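Local structure of jasmonate-induced oxygenase 2 (Arabidopsis thaliana, 6LSV) at residues 330-335 against 348-353; 337-340 against 345-348. The protein oxidises the stress hormone jasmonate to 12-hydroxyjasmonate, using iron, 2-oxoglutarate and molecular oxygen, and so acts on jasmonate signalling in plant defence. All coordinates share one frame; numbering follows the deposited sequence.

How the contacts relate
From the N-terminal part of the chain the path runs through the strands of the double-stranded beta-helix core and then enters a helical tail: helix 329-332, Arg333, helix 334-339, a short link and helix 345-348. Contact 2 closes the four-residue link 341-344. Contact 1 closes the wider loop 336-347, so contact 2 nests within it; the two share Glu348, where contact 2 ends and the second segment of contact 1 begins. Their centres lie about 7 Å apart, and they touch where Phe335 CB packs on His346 CD2. The tail offers jasmonic acid one arginine from each contact, Arg333 and Arg337, while Tyr332 and His350 pack on helix 269-274 and strand 327-328.

Contact 1. Residues 330-335 against 348-353; sequences DQYRLF and ESHISP. With JAA ({(1R,2R)-3-oxo-2-[(2Z)-pent-2-en-1-yl]cyclopentyl}acetic acid), chain D.
Carboxylate oxygen O03 of jasmonic acid accepts a hydrogen bond from Arg333 NE at 2.8 Å and is shared with Arg337; Arg333 NH2 meets the second oxygen, O02, at 2.7 Å in a nearly straight bond (172°). Two neighbouring N-H groups thus hold two oxygens, a bidentate grip that would restrict rotation of the carboxylate. A bend at chi3 (-47°) turns the guanidinium toward the ligand. On another part of its edge, Arg333 NH1 lies 3.8 Å from Asp330 OD1, a long salt bridge. Arg208 adds a further bond to the acid, completing an anion site of three arginines.

The protein-to-protein contact is carried by the preceding residue. Tyr332 and His350 form a T-shaped pair, the tyrosine edge directed at the imidazole, with ring centroids 5.8 Å apart and planes at 83°. It is a light touch, since the nearest atoms, Tyr332 CE2 and His350 CD2, are 4.4 Å apart. The tyrosine hydroxyl is hydrogen-bonded to Asp269. Both rings are buried, packing against Ile273 of helix 269-274 and Met327 of strand 327-328, so the C-terminal tail is laid over these elements.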
loop_
_atom_site.group_PDB
_atom_site.type_symbol
_atom_site.label_atom_id
_atom_site.label_comp_id
_atom_site.label_asym_id
_atom_site.label_seq_id
_atom_site.Cartn_x
_atom_site.Cartn_y
_atom_site.Cartn_z
ATOM N N ASP A 330 11.883 10.373 4.462
ATOM C CA ASP A 330 12.552 10.690 3.206
ATOM C C ASP A 330 13.730 9.759 2.960
ATOM O O ASP A 330 13.943 9.296 1.833
ATOM C CB ASP A 330 13.018 12.143 3.217
ATOM C CG ASP A 330 11.982 13.085 2.657
ATOM O OD1 ASP A 330 11.127 12.618 1.874
ATOM O OD2 ASP A 330 12.028 14.287 2.994
ATOM N N GLN A 331 14.512 9.474 4.005
ATOM C CA GLN A 331 15.616 8.530 3.865
ATOM C C GLN A 331 15.100 7.108 3.708
ATOM O O GLN A 331 15.630 6.334 2.903
ATOM C CB GLN A 331 16.542 8.616 5.077
ATOM C CG GLN A 331 17.539 9.753 5.044
ATOM C CD GLN A 331 17.752 10.365 6.417
ATOM O OE1 GLN A 331 17.898 9.653 7.412
ATOM N NE2 GLN A 331 17.781 11.690 6.477
ATOM N N TYR A 332 14.069 6.748 4.474
ATOM C CA TYR A 332 13.608 5.365 4.509
ATOM C C TYR A 332 13.011 4.940 3.174
ATOM O O TYR A 332 13.312 3.853 2.666
ATOM C CB TYR A 332 12.587 5.188 5.632
ATOM C CG TYR A 332 12.241 3.748 5.925
ATOM C CD1 TYR A 332 11.305 3.066 5.158
ATOM C CD2 TYR A 332 12.853 3.070 6.970
ATOM C CE1 TYR A 332 10.990 1.750 5.424
ATOM C CE2 TYR A 332 12.542 1.754 7.244
ATOM C CZ TYR A 332 11.609 1.100 6.468
ATOM O OH TYR A 332 11.297 -0.209 6.734
ATOM N N ARG A 333 12.156 5.780 2.592
ATOM C CA ARG A 333 11.429 5.386 1.391
ATOM C C ARG A 333 12.345 5.116 0.203
ATOM O O ARG A 333 11.897 4.508 -0.775
ATOM C CB ARG A 333 10.403 6.459 1.031
ATOM C CG ARG A 333 11.019 7.700 0.423
ATOM C CD ARG A 333 10.133 8.898 0.635
ATOM N NE ARG A 333 8.746 8.600 0.303
ATOM C CZ ARG A 333 7.757 9.477 0.414
ATOM N NH1 ARG A 333 8.014 10.701 0.853
ATOM N NH2 ARG A 333 6.517 9.131 0.090
ATOM N N LEU A 334 13.608 5.533 0.261
ATOM C CA LEU A 334 14.516 5.261 -0.847
ATOM C C LEU A 334 14.892 3.787 -0.950
ATOM O O LEU A 334 15.303 3.344 -2.028
ATOM C CB LEU A 334 15.774 6.121 -0.720
ATOM C CG LEU A 334 15.520 7.596 -1.039
ATOM C CD1 LEU A 334 16.725 8.457 -0.688
ATOM C CD2 LEU A 334 15.139 7.756 -2.500
ATOM N N PHE A 335 14.748 3.019 0.134
ATOM C CA PHE A 335 15.064 1.594 0.081
ATOM C C PHE A 335 14.187 0.871 -0.936
ATOM O O PHE A 335 14.693 0.179 -1.827
ATOM C CB PHE A 335 14.911 0.969 1.468
ATOM C CG PHE A 335 15.964 1.406 2.448
ATOM C CD1 PHE A 335 17.298 1.457 2.073
ATOM C CD2 PHE A 335 15.620 1.766 3.745
ATOM C CE1 PHE A 335 18.271 1.862 2.969
ATOM C CE2 PHE A 335 16.590 2.171 4.649
ATOM C CZ PHE A 335 17.918 2.219 4.258
ATOM N N GLU A 348 13.635 -4.846 8.933
ATOM C CA GLU A 348 14.406 -5.704 9.825
ATOM C C GLU A 348 15.901 -5.422 9.742
ATOM O O GLU A 348 16.614 -5.610 10.734
ATOM C CB GLU A 348 14.104 -7.173 9.532
ATOM C CG GLU A 348 13.086 -7.764 10.508
ATOM C CD GLU A 348 12.130 -8.735 9.846
ATOM O OE1 GLU A 348 12.543 -9.384 8.862
ATOM O OE2 GLU A 348 10.969 -8.849 10.302
ATOM N N SER A 349 16.399 -4.964 8.593
ATOM C CA SER A 349 17.766 -4.459 8.547
ATOM C C SER A 349 17.904 -3.096 9.210
ATOM O O SER A 349 19.022 -2.577 9.309
ATOM C CB SER A 349 18.253 -4.378 7.101
ATOM O OG SER A 349 17.726 -3.233 6.461
ATOM N N HIS A 350 16.794 -2.507 9.651
ATOM C CA HIS A 350 16.798 -1.239 10.364
ATOM C C HIS A 350 16.886 -1.420 11.876
ATOM O O HIS A 350 17.173 -0.448 12.583
ATOM C CB HIS A 350 15.536 -0.442 9.995
ATOM C CG HIS A 350 15.589 1.010 10.363
ATOM N ND1 HIS A 350 16.636 1.834 10.012
ATOM C CD2 HIS A 350 14.706 1.789 11.032
ATOM C CE1 HIS A 350 16.404 3.055 10.462
ATOM N NE2 HIS A 350 15.238 3.055 11.084
ATOM N N ILE A 351 16.645 -2.632 12.383
ATOM C CA ILE A 351 16.805 -2.902 13.810
ATOM C C ILE A 351 18.249 -2.622 14.201
ATOM O O ILE A 351 19.183 -3.201 13.633
ATOM C CB ILE A 351 16.404 -4.346 14.142
ATOM C CG1 ILE A 351 14.884 -4.485 14.245
ATOM C CG2 ILE A 351 17.044 -4.794 15.446
ATOM C CD1 ILE A 351 14.387 -5.915 14.153
ATOM N N SER A 352 18.440 -1.723 15.165
ATOM C CA SER A 352 19.785 -1.337 15.567
ATOM C C SER A 352 20.541 -2.545 16.123
ATOM O O SER A 352 19.939 -3.444 16.719
ATOM C CB SER A 352 19.733 -0.208 16.598
ATOM O OG SER A 352 18.609 -0.330 17.450
ATOM N N PRO A 353 21.870 -2.602 15.927
ATOM C CA PRO A 353 22.689 -3.775 16.272
ATOM C C PRO A 353 22.643 -4.143 17.755
ATOM O O PRO A 353 22.379 -3.272 18.585
ATOM C CB PRO A 353 24.108 -3.349 15.865
ATOM C CG PRO A 353 24.067 -1.856 15.785
ATOM C CD PRO A 353 22.680 -1.516 15.346
HETATM O O01 JAA D . 4.880 3.043 -5.783
HETATM O O02 JAA D . 6.173 6.569 -0.647
HETATM O O03 JAA D . 8.182 6.501 -1.476
HETATM C C04 JAA D . 6.009 4.652 -3.035
HETATM C C05 JAA D . 5.798 3.211 -3.760
HETATM C C06 JAA D . 6.760 5.492 -4.101
HETATM C C07 JAA D . 6.603 4.825 -5.300
HETATM C C08 JAA D . 5.615 3.550 -5.003
HETATM C C09 JAA D . 4.525 2.447 -3.187
HETATM C C10 JAA D . 6.790 4.549 -1.844
HETATM C C11 JAA D . 4.917 1.607 -1.970
HETATM C C12 JAA D . 7.063 5.951 -1.291
HETATM C C13 JAA D . 4.559 0.342 -1.853
HETATM C C14 JAA D . 3.736 -0.352 -2.936
HETATM C C15 JAA D . 4.429 -1.650 -3.350
#

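Contact 2. Residues 337-340 against 345-348; sequences RTQG and SHVE. With JAA ({(1R,2R)-3-oxo-2-[(2Z)-pent-2-en-1-yl]cyclopentyl}acetic acid), chain D.
Gln339 and His346 face each other across two short helices, 334-339 and 345-348, joined by a short link, their CA atoms 9.6 Å apart, and the first helix breaks at Gly340, whose phi is positive (70°). The pair belongs to the C-terminal helical segment that follows the double-stranded beta-helix core of this 2-oxoglutarate-dependent dioxygenase.

One side-chain hydrogen bond spans the gap between them: His346 NE2 donates to Gln339 OE1 at 2.9 Å, moderately bent at 145°. The oxygen lies close to the imidazole plane, whereas from the amide's side the donor is tilted out of the carbonyl plane. The side chains run antiparallel past one another, amide and ring planes 34° apart. Gln339 stretches out straight past CG, which carries the amide across to the ring. Farther along the same imidazole edge, Gly340 O stands 3.5 Å from His346 CE1, so the ring edge meets both the last helical residue and the glycine after it. His346 is buried and also packs on Tyr332; its side chain lies about 6 Å from that of the iron ligand His227.

Arg337, three residues before Gly340, starts away from 345-348, and its end reaches the substrate. Its chain is extended from CG to NE and delivers NE to oxygen O03 of jasmonic acid at 2.6 Å, the acceptor lying in the guanidinium plane. Arg337 NH2 makes a second, weak bond to the same O03 at 3.1 Å, and also lies 3.8 Å from ligand ring carbon C06.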
loop_
_atom_site.group_PDB
_atom_site.type_symbol
_atom_site.label_atom_id
_atom_site.label_comp_id
_atom_site.label_asym_id
_atom_site.label_seq_id
_atom_site.Cartn_x
_atom_site.Cartn_y
_atom_site.Cartn_z
ATOM N N ARG A 337 12.374 2.394 -3.132
ATOM C CA ARG A 337 12.474 3.106 -4.400
ATOM C C ARG A 337 13.672 2.631 -5.211
ATOM O O ARG A 337 13.627 2.643 -6.446
ATOM C CB ARG A 337 12.553 4.612 -4.159
ATOM C CG ARG A 337 11.198 5.272 -4.011
ATOM C CD ARG A 337 11.304 6.611 -3.313
ATOM N NE ARG A 337 9.997 7.235 -3.149
ATOM C CZ ARG A 337 9.636 8.381 -3.718
ATOM N NH1 ARG A 337 10.487 9.040 -4.494
ATOM N NH2 ARG A 337 8.422 8.871 -3.503
ATOM N N THR A 338 14.739 2.198 -4.540
ATOM C CA THR A 338 15.931 1.718 -5.225
ATOM C C THR A 338 15.911 0.215 -5.470
ATOM O O THR A 338 16.399 -0.240 -6.511
ATOM C CB THR A 338 17.183 2.087 -4.419
ATOM O OG1 THR A 338 17.034 3.406 -3.876
ATOM C CG2 THR A 338 18.426 2.040 -5.298
ATOM N N GLN A 339 15.350 -0.567 -4.541
ATOM C CA GLN A 339 15.370 -2.021 -4.635
ATOM C C GLN A 339 14.040 -2.646 -5.027
ATOM O O GLN A 339 14.022 -3.818 -5.416
ATOM C CB GLN A 339 15.800 -2.637 -3.295
ATOM C CG GLN A 339 17.202 -2.298 -2.859
ATOM C CD GLN A 339 17.618 -3.081 -1.628
ATOM O OE1 GLN A 339 16.783 -3.439 -0.795
ATOM N NE2 GLN A 339 18.914 -3.355 -1.506
ATOM N N GLY A 340 12.933 -1.915 -4.918
ATOM C CA GLY A 340 11.628 -2.506 -5.086
ATOM C C GLY A 340 11.283 -3.432 -3.936
ATOM O O GLY A 340 11.972 -3.470 -2.910
ATOM N N SER A 345 12.568 -7.161 4.775
ATOM C CA SER A 345 13.994 -7.023 5.035
ATOM C C SER A 345 14.410 -5.568 5.191
ATOM O O SER A 345 15.454 -5.298 5.797
ATOM C CB SER A 345 14.808 -7.688 3.920
ATOM O OG SER A 345 14.687 -6.986 2.698
ATOM N N HIS A 346 13.616 -4.627 4.668
ATOM C CA HIS A 346 13.952 -3.214 4.807
ATOM C C HIS A 346 13.852 -2.762 6.262
ATOM O O HIS A 346 14.762 -2.105 6.781
ATOM C CB HIS A 346 13.048 -2.365 3.911
ATOM C CG HIS A 346 13.374 -2.461 2.451
ATOM N ND1 HIS A 346 12.405 -2.460 1.470
ATOM C CD2 HIS A 346 14.562 -2.559 1.807
ATOM C CE1 HIS A 346 12.982 -2.557 0.285
ATOM N NE2 HIS A 346 14.291 -2.617 0.461
ATOM N N VAL A 347 12.757 -3.114 6.944
ATOM C CA VAL A 347 12.603 -2.695 8.333
ATOM C C VAL A 347 13.428 -3.574 9.274
ATOM O O VAL A 347 13.900 -3.102 10.315
ATOM C CB VAL A 347 11.114 -2.675 8.734
ATOM C CG1 VAL A 347 10.503 -4.064 8.641
ATOM C CG2 VAL A 347 10.937 -2.098 10.138
ATOM N N GLU A 348 13.635 -4.846 8.933
ATOM C CA GLU A 348 14.406 -5.704 9.825
ATOM C C GLU A 348 15.901 -5.422 9.742
ATOM O O GLU A 348 16.614 -5.610 10.734
ATOM C CB GLU A 348 14.104 -7.173 9.532
ATOM C CG GLU A 348 13.086 -7.764 10.508
ATOM C CD GLU A 348 12.130 -8.735 9.846
ATOM O OE1 GLU A 348 12.543 -9.384 8.862
ATOM O OE2 GLU A 348 10.969 -8.849 10.302
HETATM O O01 JAA D . 4.880 3.043 -5.783
HETATM O O02 JAA D . 6.173 6.569 -0.647
HETATM O O03 JAA D . 8.182 6.501 -1.476
HETATM C C04 JAA D . 6.009 4.652 -3.035
HETATM C C05 JAA D . 5.798 3.211 -3.760
HETATM C C06 JAA D . 6.760 5.492 -4.101
HETATM C C07 JAA D . 6.603 4.825 -5.300
HETATM C C08 JAA D . 5.615 3.550 -5.003
HETATM C C09 JAA D . 4.525 2.447 -3.187
HETATM C C10 JAA D . 6.790 4.549 -1.844
HETATM C C11 JAA D . 4.917 1.607 -1.970
HETATM C C12 JAA D . 7.063 5.951 -1.291
HETATM C C13 JAA D . 4.559 0.342 -1.853
HETATM C C14 JAA D . 3.736 -0.352 -2.936
HETATM C C15 JAA D . 4.429 -1.650 -3.350
#